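Local coordinates for protein phenylalanyl-tRNA synthetase beta chain (Bacteroides fragilis, PDB 3IG2) that forms the beta subunit of the tetrameric ligase that attaches L-phenylalanine to tRNA(Phe) at the expense of ATP, the piece here being its core domain, at residues L115-T120 and E145-R150. Numbering follows the deposited sequence.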
# COMPACT_ATOMS: atom_id res chain seq x y z
N LEU B 115 -10.19 -15.84 -18.48
CA LEU B 115 -10.10 -14.84 -17.45
C LEU B 115 -10.28 -13.45 -18.11
O LEU B 115 -9.51 -13.06 -19.01
CB LEU B 115 -8.74 -14.94 -16.74
CG LEU B 115 -8.37 -13.80 -15.77
CD1 LEU B 115 -9.37 -13.66 -14.58
CD2 LEU B 115 -6.91 -13.94 -15.25
N GLY B 116 -11.30 -12.72 -17.69
CA GLY B 116 -11.43 -11.35 -18.18
C GLY B 116 -11.04 -10.34 -17.10
O GLY B 116 -11.30 -10.57 -15.93
N LEU B 117 -10.44 -9.24 -17.52
CA LEU B 117 -10.15 -8.10 -16.66
C LEU B 117 -10.73 -6.86 -17.30
O LEU B 117 -10.57 -6.67 -18.50
CB LEU B 117 -8.64 -7.82 -16.56
CG LEU B 117 -7.64 -8.93 -16.30
CD1 LEU B 117 -6.22 -8.32 -16.19
CD2 LEU B 117 -8.01 -9.70 -15.08
N TRP B 118 -11.34 -6.02 -16.46
CA TRP B 118 -11.87 -4.73 -16.86
C TRP B 118 -11.36 -3.67 -15.92
O TRP B 118 -11.49 -3.77 -14.70
CB TRP B 118 -13.38 -4.72 -16.76
CG TRP B 118 -14.12 -5.68 -17.65
CD1 TRP B 118 -14.74 -5.38 -18.84
CD2 TRP B 118 -14.36 -7.06 -17.39
NE1 TRP B 118 -15.37 -6.52 -19.34
CE2 TRP B 118 -15.14 -7.56 -18.47
CE3 TRP B 118 -13.99 -7.95 -16.35
CZ2 TRP B 118 -15.55 -8.90 -18.54
CZ3 TRP B 118 -14.43 -9.27 -16.40
CH2 TRP B 118 -15.20 -9.73 -17.49
N VAL B 119 -10.82 -2.60 -16.49
CA VAL B 119 -10.38 -1.49 -15.65
C VAL B 119 -10.97 -0.21 -16.22
O VAL B 119 -10.74 0.07 -17.39
CB VAL B 119 -8.84 -1.34 -15.63
CG1 VAL B 119 -8.43 -0.01 -14.87
CG2 VAL B 119 -8.15 -2.59 -15.06
N THR B 120 -11.69 0.56 -15.42
CA THR B 120 -12.25 1.82 -15.94
C THR B 120 -11.24 2.95 -15.82
O THR B 120 -10.30 2.91 -15.00
CB THR B 120 -13.61 2.23 -15.29
OG1 THR B 120 -13.42 2.50 -13.89
CG2 THR B 120 -14.63 1.14 -15.44
N GLU B 145 1.10 -8.68 -17.52
CA GLU B 145 2.49 -9.17 -17.42
C GLU B 145 2.69 -9.92 -16.10
O GLU B 145 3.32 -10.98 -16.05
CB GLU B 145 3.49 -8.02 -17.52
CG GLU B 145 4.86 -8.42 -16.95
CD GLU B 145 6.00 -7.59 -17.45
OE1 GLU B 145 5.79 -6.49 -17.97
OE2 GLU B 145 7.15 -8.05 -17.30
N ASN B 146 2.11 -9.38 -15.03
CA ASN B 146 2.28 -9.95 -13.70
C ASN B 146 1.49 -11.23 -13.52
O ASN B 146 1.91 -12.14 -12.77
CB ASN B 146 1.99 -8.90 -12.63
CG ASN B 146 3.10 -7.89 -12.51
OD1 ASN B 146 4.28 -8.24 -12.69
ND2 ASN B 146 2.75 -6.63 -12.23
N ILE B 147 0.37 -11.32 -14.22
CA ILE B 147 -0.35 -12.58 -14.32
C ILE B 147 0.51 -13.61 -15.04
O ILE B 147 0.68 -14.73 -14.54
CB ILE B 147 -1.72 -12.45 -15.01
CG1 ILE B 147 -2.69 -11.69 -14.10
CG2 ILE B 147 -2.32 -13.81 -15.26
CD1 ILE B 147 -3.92 -11.20 -14.81
N PHE B 148 1.07 -13.24 -16.18
CA PHE B 148 1.96 -14.16 -16.89
C PHE B 148 3.11 -14.66 -16.00
O PHE B 148 3.40 -15.85 -15.98
CB PHE B 148 2.50 -13.57 -18.18
CG PHE B 148 1.47 -13.37 -19.25
CD1 PHE B 148 0.23 -14.03 -19.20
CD2 PHE B 148 1.75 -12.57 -20.34
CE1 PHE B 148 -0.69 -13.87 -20.20
CE2 PHE B 148 0.81 -12.40 -21.34
CZ PHE B 148 -0.41 -13.07 -21.27
N LYS B 149 3.76 -13.75 -15.29
CA LYS B 149 4.85 -14.10 -14.38
C LYS B 149 4.39 -15.08 -13.31
O LYS B 149 5.12 -16.03 -12.97
CB LYS B 149 5.43 -12.86 -13.71
CG LYS B 149 6.23 -12.02 -14.66
CD LYS B 149 6.77 -10.77 -13.97
CE LYS B 149 7.91 -10.18 -14.79
NZ LYS B 149 8.40 -8.88 -14.24
N ARG B 150 3.18 -14.84 -12.80
CA ARG B 150 2.59 -15.67 -11.76
C ARG B 150 2.39 -17.08 -12.30
O ARG B 150 2.52 -18.06 -11.56
CB ARG B 150 1.28 -15.06 -11.28
CG ARG B 150 0.68 -15.67 -10.01
CD ARG B 150 1.74 -16.39 -9.21
NE ARG B 150 1.73 -15.99 -7.82
CZ ARG B 150 2.44 -16.59 -6.87
NH1 ARG B 150 3.24 -17.61 -7.18
NH2 ARG B 150 2.36 -16.17 -5.62
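Leu115 and Leu117 on strand 115-120 face Ile147 on helix 145-150 with the backbones well apart: the nearest alpha carbons, CA of Leu115 and CA of Ile147, stand 10.5 Å from each other, the side chains span that distance, and no hydrogen bond crosses. This is helix-on-sheet packing in the core domain of the beta subunit, a domain of the class II tRNA synthetase clan. The strand runs inside the mixed sheet, its backbone bonded from Gly116 to Glu88 on one neighbouring strand and from Leu117 and Leu115 to Ala205 and Leu207 on the other, and the last turns of helix 134-150 lie against one face of it.

Ile147 supplies the whole helix side of the contact. Its CG1 is anti to its own carbonyl carbon (chi1 -71°) and the chain beyond is extended, which carries CD1 out from the helix toward the sheet. There this one methyl meets two leucines end on, with Ile147 CD1 lying 4.1 Å from Leu115 CD2. The leucines are two residues apart, so both point to the same face. Val13 and Leu17 of helix 6-19 and Phe87 of strand 85-95 pack round the leucines, Leu207 touches Ile147, and the three touching residues are buried.

Away from the sheet the helix turns polar: Lys149 NZ forms a salt bridge with Glu145 OE2, weak as a hydrogen bond at 3.4 Å, and a second salt bridge with Glu40 of the second subunit. The closest approach between strand and helix is methyl to methyl, Leu117 CD1 to Ile147 CD1, at 3.9 Å.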